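Local coordinates for endo-1,4-b-d-mannanase (Trichoderma reesei, PDB 1QNR), which hydrolyses internal beta-1,4-D-mannosidic linkages in mannan polysaccharides, as a fungal endo-mannanase of glycoside hydrolase family 5, at residues T132-T136 with V179-W183; D204-L209 with Y220-F226. One frame throughout, in Å; residues are numbered along the deposited sequence.

Contact 1: residues T132-T136 with V179-W183; sequences TTWYT and VIVQW. With NAG (2-acetamido-2-deoxy-beta-D-glucopyranose), chain F.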
ATOM      1  N   THR A 132       5.997  12.881 -15.391  1.00 13.71           N
ATOM      2  CA  THR A 132       7.038  11.906 -15.751  1.00 12.95           C
ATOM      3  C   THR A 132       8.471  12.420 -15.467  1.00 12.01           C
ATOM      4  O   THR A 132       9.343  11.582 -15.102  1.00 14.95           O
ATOM      5  CB  THR A 132       6.857  11.384 -17.189  1.00 14.20           C
ATOM      6  OG1 THR A 132       6.904  12.529 -18.073  1.00 15.87           O
ATOM      7  CG2 THR A 132       5.470  10.683 -17.372  1.00 15.06           C
ATOM      8  N   THR A 133       8.672  13.719 -15.500  1.00 11.55           N
ATOM      9  CA  THR A 133      10.014  14.230 -15.113  1.00 13.77           C
ATOM     10  C   THR A 133      10.150  14.289 -13.594  1.00 12.24           C
ATOM     11  O   THR A 133      11.294  14.480 -13.095  1.00 11.77           O
ATOM     12  CB  THR A 133      10.330  15.621 -15.695  1.00 14.02           C
ATOM     13  OG1 THR A 133       9.484  16.604 -15.146  1.00 15.14           O
ATOM     14  CG2 THR A 133      10.149  15.581 -17.231  1.00 16.28           C
ATOM     15  N   TRP A 134       9.087  14.078 -12.802  1.00 10.22           N
ATOM     16  CA  TRP A 134       9.147  14.115 -11.336  1.00  9.98           C
ATOM     17  C   TRP A 134      10.260  13.244 -10.776  1.00  9.23           C
ATOM     18  O   TRP A 134      11.009  13.646  -9.836  1.00 10.37           O
ATOM     19  CB  TRP A 134       7.786  13.639 -10.738  1.00  9.60           C
ATOM     20  CG  TRP A 134       7.790  13.635  -9.196  1.00  8.98           C
ATOM     21  CD1 TRP A 134       7.506  14.670  -8.383  1.00  9.54           C
ATOM     22  CD2 TRP A 134       7.964  12.489  -8.329  1.00  7.44           C
ATOM     23  NE1 TRP A 134       7.633  14.311  -7.018  1.00  9.11           N
ATOM     24  CE2 TRP A 134       7.842  12.957  -6.993  1.00  9.02           C
ATOM     25  CE3 TRP A 134       8.234  11.137  -8.570  1.00  7.64           C
ATOM     26  CZ2 TRP A 134       8.027  12.092  -5.897  1.00 10.55           C
ATOM     27  CZ3 TRP A 134       8.349  10.286  -7.453  1.00  8.42           C
ATOM     28  CH2 TRP A 134       8.231  10.748  -6.137  1.00  9.36           C
ATOM     29  N   TYR A 135      10.440  12.046 -11.344  1.00  9.47           N
ATOM     30  CA  TYR A 135      11.417  11.064 -10.866  1.00 10.22           C
ATOM     31  C   TYR A 135      12.855  11.588 -10.892  1.00  9.97           C
ATOM     32  O   TYR A 135      13.684  11.046 -10.109  1.00 11.09           O
ATOM     33  CB  TYR A 135      11.332   9.755 -11.693  1.00  8.74           C
ATOM     34  CG  TYR A 135       9.981   9.037 -11.446  1.00  8.46           C
ATOM     35  CD1 TYR A 135       9.746   8.244 -10.328  1.00  8.78           C
ATOM     36  CD2 TYR A 135       8.925   9.226 -12.366  1.00  8.96           C
ATOM     37  CE1 TYR A 135       8.493   7.666 -10.091  1.00  8.47           C
ATOM     38  CE2 TYR A 135       7.663   8.634 -12.154  1.00  9.50           C
ATOM     39  CZ  TYR A 135       7.477   7.851 -11.011  1.00  8.01           C
ATOM     40  OH  TYR A 135       6.237   7.268 -10.733  1.00  9.40           O
ATOM     41  N   THR A 136      13.159  12.552 -11.784  1.00 10.05           N
ATOM     42  CA  THR A 136      14.552  13.055 -11.873  1.00 11.61           C
ATOM     43  C   THR A 136      14.579  14.546 -11.635  1.00 10.65           C
ATOM     44  O   THR A 136      15.602  15.228 -11.987  1.00 12.53           O
ATOM     45  CB  THR A 136      15.102  12.746 -13.300  1.00 12.29           C
ATOM     46  OG1 THR A 136      14.256  13.218 -14.357  1.00 14.20           O
ATOM     47  CG2 THR A 136      15.318  11.260 -13.459  1.00 13.67           C
ATOM     48  N   VAL A 179      13.422   4.319 -16.016  1.00 10.39           N
ATOM     49  CA  VAL A 179      13.328   5.491 -15.104  1.00  9.78           C
ATOM     50  C   VAL A 179      12.824   5.009 -13.728  1.00 10.08           C
ATOM     51  O   VAL A 179      13.520   5.339 -12.720  1.00 10.54           O
ATOM     52  CB  VAL A 179      12.355   6.513 -15.665  1.00 11.02           C
ATOM     53  CG1 VAL A 179      12.074   7.719 -14.757  1.00 13.56           C
ATOM     54  CG2 VAL A 179      12.814   7.052 -17.053  1.00 14.20           C
ATOM     55  N   ILE A 180      11.768   4.236 -13.661  1.00  9.88           N
ATOM     56  CA  ILE A 180      11.354   3.707 -12.324  1.00 10.23           C
ATOM     57  C   ILE A 180      12.317   2.703 -11.813  1.00 10.20           C
ATOM     58  O   ILE A 180      12.569   2.675 -10.570  1.00 10.12           O
ATOM     59  CB  ILE A 180       9.876   3.180 -12.370  1.00  9.80           C
ATOM     60  CG1 ILE A 180       8.954   4.419 -12.381  1.00 10.66           C
ATOM     61  CG2 ILE A 180       9.630   2.230 -11.155  1.00 10.95           C
ATOM     62  CD1 ILE A 180       7.461   4.152 -12.641  1.00 11.41           C
ATOM     63  N   VAL A 181      13.060   1.887 -12.622  1.00 10.18           N
ATOM     64  CA  VAL A 181      14.069   0.972 -12.016  1.00 10.12           C
ATOM     65  C   VAL A 181      15.133   1.789 -11.296  1.00 10.37           C
ATOM     66  O   VAL A 181      15.494   1.462 -10.141  1.00 10.63           O
ATOM     67  CB  VAL A 181      14.690   0.063 -13.086  1.00 10.90           C
ATOM     68  CG1 VAL A 181      15.840  -0.730 -12.460  1.00 13.06           C
ATOM     69  CG2 VAL A 181      13.670  -0.941 -13.676  1.00 12.84           C
ATOM     70  N   GLN A 182      15.696   2.830 -11.917  1.00 10.46           N
ATOM     71  CA  GLN A 182      16.776   3.596 -11.281  1.00 10.19           C
ATOM     72  C   GLN A 182      16.288   4.400 -10.096  1.00 10.71           C
ATOM     73  O   GLN A 182      16.986   4.423  -9.048  1.00 11.38           O
ATOM     74  CB  GLN A 182      17.550   4.539 -12.278  1.00 11.19           C
ATOM     75  CG  GLN A 182      18.250   3.781 -13.433  1.00 15.63           C
ATOM     76  CD  GLN A 182      19.084   2.608 -12.974  1.00 17.42           C
ATOM     77  OE1 GLN A 182      19.877   2.689 -11.977  1.00 20.24           O
ATOM     78  NE2 GLN A 182      18.923   1.414 -13.562  1.00 17.09           N
ATOM     79  N   TRP A 183      15.085   4.979 -10.153  1.00 10.63           N
ATOM     80  CA  TRP A 183      14.555   5.733  -8.989  1.00  9.75           C
ATOM     81  C   TRP A 183      14.260   4.762  -7.834  1.00  9.72           C
ATOM     82  O   TRP A 183      14.672   5.041  -6.675  1.00 10.39           O
ATOM     83  CB  TRP A 183      13.247   6.402  -9.476  1.00  9.52           C
ATOM     84  CG  TRP A 183      12.467   7.069  -8.354  1.00  9.25           C
ATOM     85  CD1 TRP A 183      12.709   8.325  -7.806  1.00  8.53           C
ATOM     86  CD2 TRP A 183      11.305   6.545  -7.667  1.00  8.52           C
ATOM     87  NE1 TRP A 183      11.831   8.572  -6.774  1.00  9.50           N
ATOM     88  CE2 TRP A 183      10.960   7.479  -6.685  1.00  9.01           C
ATOM     89  CE3 TRP A 183      10.587   5.341  -7.790  1.00  9.58           C
ATOM     90  CZ2 TRP A 183       9.848   7.274  -5.872  1.00  8.72           C
ATOM     91  CZ3 TRP A 183       9.469   5.148  -6.936  1.00  9.56           C
ATOM     92  CH2 TRP A 183       9.119   6.115  -5.965  1.00  9.33           C
TER
HETATM   93  C1  NAG F 430       6.842  15.981 -19.965  1.00 28.11           C
HETATM   94  C2  NAG F 430       6.157  15.799 -21.304  1.00 33.94           C
HETATM   95  C3  NAG F 430       7.135  15.000 -22.136  1.00 35.58           C
HETATM   96  C4  NAG F 430       8.425  15.842 -22.173  1.00 35.25           C
HETATM   97  C5  NAG F 430       9.028  16.003 -20.742  1.00 33.61           C
HETATM   98  C6  NAG F 430      10.320  16.804 -20.799  1.00 35.98           C
HETATM   99  C7  NAG F 430       3.677  15.727 -21.507  1.00 40.27           C
HETATM  100  C8  NAG F 430       2.460  14.904 -21.284  1.00 39.95           C
HETATM  101  N2  NAG F 430       4.838  15.197 -21.026  1.00 37.04           N
HETATM  102  O3  NAG F 430       6.580  14.918 -23.457  1.00 37.94           O
HETATM  103  O4  NAG F 430       9.433  15.248 -22.998  1.00 36.39           O
HETATM  104  O5  NAG F 430       8.049  16.735 -20.009  1.00 29.42           O
HETATM  105  O6  NAG F 430      10.089  18.067 -21.354  1.00 37.49           O
HETATM  106  O7  NAG F 430       3.643  16.751 -22.061  1.00 40.87           O

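Contact 2: residues D204-L209 with Y220-F226; sequences DEGLGL and YGEGTDF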
ATOM      1  N   ASP A 204       3.857  -0.690  -6.640  1.00  8.51           N
ATOM      2  CA  ASP A 204       3.267  -0.703  -7.992  1.00  8.69           C
ATOM      3  C   ASP A 204       2.131  -1.690  -8.116  1.00  8.87           C
ATOM      4  O   ASP A 204       1.886  -2.626  -7.344  1.00  8.83           O
ATOM      5  CB  ASP A 204       4.409  -1.017  -9.005  1.00 10.39           C
ATOM      6  CG  ASP A 204       4.935  -2.413  -8.773  1.00 12.15           C
ATOM      7  OD1 ASP A 204       5.388  -2.733  -7.626  1.00 12.30           O
ATOM      8  OD2 ASP A 204       4.907  -3.271  -9.716  1.00 15.86           O
ATOM      9  N   GLU A 205       1.385  -1.446  -9.231  1.00  8.94           N
ATOM     10  CA  GLU A 205       0.230  -2.305  -9.607  1.00  7.41           C
ATOM     11  C   GLU A 205       0.571  -3.651 -10.196  1.00  7.29           C
ATOM     12  O   GLU A 205      -0.292  -4.542 -10.425  1.00  8.39           O
ATOM     13  CB  GLU A 205      -0.635  -1.515 -10.567  1.00  8.38           C
ATOM     14  CG  GLU A 205      -1.216  -0.201  -9.977  1.00  9.19           C
ATOM     15  CD  GLU A 205      -1.685   0.720 -11.120  1.00 10.01           C
ATOM     16  OE1 GLU A 205      -0.732   1.427 -11.570  1.00 11.71           O
ATOM     17  OE2 GLU A 205      -2.851   0.734 -11.619  1.00 13.63           O
ATOM     18  N   GLY A 206       1.866  -3.825 -10.644  1.00  8.21           N
ATOM     19  CA  GLY A 206       2.284  -5.040 -11.328  1.00  9.83           C
ATOM     20  C   GLY A 206       2.263  -4.938 -12.864  1.00  8.90           C
ATOM     21  O   GLY A 206       2.384  -5.991 -13.530  1.00  9.63           O
ATOM     22  N   LEU A 207       2.013  -3.748 -13.414  1.00  9.02           N
ATOM     23  CA  LEU A 207       1.870  -3.660 -14.878  1.00  8.22           C
ATOM     24  C   LEU A 207       3.225  -4.002 -15.532  1.00  8.96           C
ATOM     25  O   LEU A 207       4.315  -3.702 -15.041  1.00 10.15           O
ATOM     26  CB  LEU A 207       1.413  -2.250 -15.310  1.00  8.79           C
ATOM     27  CG  LEU A 207       0.179  -1.724 -14.491  1.00  9.48           C
ATOM     28  CD1 LEU A 207      -0.178  -0.295 -15.006  1.00 10.04           C
ATOM     29  CD2 LEU A 207      -1.044  -2.634 -14.599  1.00 10.74           C
ATOM     30  N   GLY A 208       3.139  -4.601 -16.738  1.00  9.00           N
ATOM     31  CA  GLY A 208       4.313  -4.892 -17.574  1.00  9.61           C
ATOM     32  C   GLY A 208       4.875  -6.254 -17.291  1.00  9.03           C
ATOM     33  O   GLY A 208       5.805  -6.405 -16.440  1.00 10.41           O
ATOM     34  N   LEU A 209       4.382  -7.330 -17.912  1.00 10.21           N
ATOM     35  CA  LEU A 209       4.842  -8.726 -17.633  1.00 10.20           C
ATOM     36  C   LEU A 209       4.535  -9.546 -18.880  1.00 13.42           C
ATOM     37  O   LEU A 209       3.377  -9.634 -19.319  1.00 13.89           O
ATOM     38  CB  LEU A 209       4.149  -9.202 -16.321  1.00 10.67           C
ATOM     39  CG  LEU A 209       4.500 -10.608 -15.850  1.00 10.60           C
ATOM     40  CD1 LEU A 209       5.966 -10.853 -15.624  1.00 12.46           C
ATOM     41  CD2 LEU A 209       3.644 -11.030 -14.660  1.00 12.56           C
ATOM     42  N   TYR A 220       3.693  -2.552 -21.805  1.00 13.82           N
ATOM     43  CA  TYR A 220       4.699  -1.669 -21.212  1.00 12.82           C
ATOM     44  C   TYR A 220       4.433  -0.214 -21.513  1.00 15.52           C
ATOM     45  O   TYR A 220       5.357   0.578 -21.831  1.00 19.81           O
ATOM     46  CB  TYR A 220       6.113  -2.114 -21.670  1.00 14.03           C
ATOM     47  CG  TYR A 220       6.449  -3.508 -21.180  1.00 11.73           C
ATOM     48  CD1 TYR A 220       6.909  -3.802 -19.895  1.00 10.02           C
ATOM     49  CD2 TYR A 220       6.170  -4.621 -22.014  1.00 13.94           C
ATOM     50  CE1 TYR A 220       7.222  -5.061 -19.459  1.00 12.36           C
ATOM     51  CE2 TYR A 220       6.434  -5.916 -21.571  1.00 14.11           C
ATOM     52  CZ  TYR A 220       6.949  -6.133 -20.296  1.00 14.22           C
ATOM     53  OH  TYR A 220       7.286  -7.393 -19.870  1.00 14.76           O
ATOM     54  N   GLY A 221       3.203   0.272 -21.431  1.00 12.37           N
ATOM     55  CA  GLY A 221       2.875   1.645 -21.668  1.00 14.75           C
ATOM     56  C   GLY A 221       2.859   2.572 -20.443  1.00 11.12           C
ATOM     57  O   GLY A 221       2.627   3.771 -20.591  1.00 13.09           O
ATOM     58  N   GLU A 222       3.038   1.976 -19.235  1.00 11.23           N
ATOM     59  CA  GLU A 222       2.949   2.762 -17.981  1.00 10.86           C
ATOM     60  C   GLU A 222       4.299   2.872 -17.307  1.00 10.47           C
ATOM     61  O   GLU A 222       4.351   3.289 -16.121  1.00 10.79           O
ATOM     62  CB  GLU A 222       1.860   2.195 -17.043  1.00 10.51           C
ATOM     63  CG  GLU A 222       0.451   2.199 -17.686  1.00 11.51           C
ATOM     64  CD  GLU A 222      -0.046   3.581 -18.066  1.00 12.76           C
ATOM     65  OE1 GLU A 222       0.466   4.631 -17.607  1.00 12.68           O
ATOM     66  OE2 GLU A 222      -1.005   3.643 -18.907  1.00 15.31           O
ATOM     67  N   GLY A 223       5.401   2.581 -18.040  1.00 11.53           N
ATOM     68  CA  GLY A 223       6.723   2.792 -17.433  1.00 13.64           C
ATOM     69  C   GLY A 223       7.206   1.746 -16.439  1.00 11.83           C
ATOM     70  O   GLY A 223       8.237   2.018 -15.780  1.00 12.90           O
ATOM     71  N   THR A 224       6.455   0.623 -16.267  1.00 11.29           N
ATOM     72  CA  THR A 224       6.941  -0.381 -15.269  1.00  9.63           C
ATOM     73  C   THR A 224       7.139  -1.742 -15.889  1.00  8.50           C
ATOM     74  O   THR A 224       6.422  -2.089 -16.858  1.00 10.74           O
ATOM     75  CB  THR A 224       5.950  -0.489 -14.066  1.00  9.57           C
ATOM     76  OG1 THR A 224       4.635  -0.898 -14.528  1.00 10.50           O
ATOM     77  CG2 THR A 224       5.763   0.869 -13.352  1.00 11.90           C
ATOM     78  N   ASP A 225       8.198  -2.444 -15.438  1.00 10.32           N
ATOM     79  CA  ASP A 225       8.518  -3.812 -15.868  1.00 10.74           C
ATOM     80  C   ASP A 225       8.558  -4.627 -14.563  1.00 10.08           C
ATOM     81  O   ASP A 225       9.494  -4.453 -13.766  1.00 10.67           O
ATOM     82  CB  ASP A 225       9.860  -3.788 -16.625  1.00 11.68           C
ATOM     83  CG  ASP A 225      10.271  -5.159 -17.153  1.00 15.49           C
ATOM     84  OD1 ASP A 225      10.078  -6.171 -16.465  1.00 16.54           O
ATOM     85  OD2 ASP A 225      10.819  -5.264 -18.296  1.00 17.17           O
ATOM     86  N   PHE A 226       7.519  -5.435 -14.336  1.00  9.07           N
ATOM     87  CA  PHE A 226       7.406  -6.153 -13.051  1.00  9.11           C
ATOM     88  C   PHE A 226       8.589  -7.023 -12.712  1.00 11.06           C
ATOM     89  O   PHE A 226       9.122  -6.962 -11.564  1.00 11.38           O
ATOM     90  CB  PHE A 226       6.117  -7.018 -13.017  1.00 11.23           C
ATOM     91  CG  PHE A 226       5.853  -7.617 -11.662  1.00  8.82           C
ATOM     92  CD1 PHE A 226       5.413  -6.785 -10.625  1.00  9.31           C
ATOM     93  CD2 PHE A 226       6.002  -8.983 -11.445  1.00  9.42           C
ATOM     94  CE1 PHE A 226       5.102  -7.339  -9.385  1.00  9.18           C
ATOM     95  CE2 PHE A 226       5.720  -9.517 -10.161  1.00 10.25           C
ATOM     96  CZ  PHE A 226       5.297  -8.679  -9.105  1.00  8.94           C
TER
HETATM   97  O   HOH W   1       2.811  -1.142 -12.270  1.00  9.90           O
HETATM   98  O   HOH W   2       8.098  -7.945 -16.453  1.00 12.91           O

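Contact 1: residues T132-T136 with V179-W183
Helix 178-194 meets a single 3-10 turn, Trp-134 to Tyr-135, through side chains alone; no hydrogen bond joins the two segments. At the start of the helical segment, Val-179 directs its side chain toward the turn and sets CG1 3.8 Å from Tyr-135 CB. Ile-180 follows, packing against the phenol ring: its CG1 lies over one face of the Tyr-135 ring, 4.2 Å from the centroid, a CH-pi contact, while its CD1 reaches to 3.9 Å from Tyr-135 OH. That hydroxyl, at the far end of a buried ring, has its hydrogen-bond partner in the carbonyl of Arg-171. One helical turn beyond Val-179 comes Trp-183, whose indole presents a face to the Tyr-135 edge in a T-shaped pair, planes at 78° and Tyr-135 CD1 3.5 Å from Trp-183 CD2. Trp-134 touches the same indole obliquely, with its CZ3 3.7 Å from Trp-183 CZ2. Gln-141 accepts a hydrogen bond from Trp-183 NE1 through OE1 and donates one through NE2 to the carbonyl of Trp-134, so both segments are tied to helix 138-155. On the solvent side, Thr-133 CG2 comes within 3.7 Å of O5 of an N-linked glycan's NAG. The result is an aromatic cluster of Trp-134, Tyr-135 and Trp-183, which packs a loop against a neighbouring outer helix of the (beta/alpha)8 barrel of family 5 hydrolases.

Contact 2: residues D204-L209 with Y220-F226
Two hydrogen bonds join the arms of the long loop that follows strand 199-201 of the (beta/alpha)8 barrel: Phe-226 N donates to Gly-208 O at 2.9 Å, and Thr-224 OG1 to Leu-207 O, also at 2.9 Å. The first uses an amide of the opening turn of helix 226-230, where Asp-225 is the N-cap and its OD1 accepts from Lys-228 N. Two waters reinforce the pairing. One accepts from Leu-207 N and donates to Thr-224 OG1; the other donates to both Gly-208 O and Asp-225 OD1. Beyond these, Phe-226 makes the largest single contribution to the packing, the edge of its ring, at CD1, 3.7 Å from Asp-204 OD2 and the same CD1 3.7 Å from Gly-206 CA. Leu-207 CD1 rests on Glu-222 CG at 3.7 Å, whereas the carboxylate of Glu-222 turns away to Tyr-216 and Asn-173. Glu-205, on the same arm as Leu-207, hydrogen-bonds O6 of a bound beta-D-mannopyranose and forms a salt bridge with Arg-171. Where the arms come nearest, glycine is needed: a CB on Gly-208 would collide with Thr-224 O, and Tyr-220 CE1 already stands 3.4 Å from Gly-208 C.

From the N terminus, contact 1 comes first, closing a loop of 42 residues that contains helix 138-155 and strand 161-165, and so joins the segment ahead of that helix to helix 178-194. The chain then passes through strand 199-201 before contact 2 closes a much shorter loop of 10 residues leading into helix 226-230. The two are in series, neither crossing nor nesting, with centres about 14 Å apart. They nevertheless meet directly, Ile-180 CD1 packing 3.8 Å from Thr-224 CG2. Arg-171, in the loop between strand 161-165 and helix 178-194, bonds Tyr-135 of contact 1 and Glu-205 of contact 2, linking consecutive parts of the barrel.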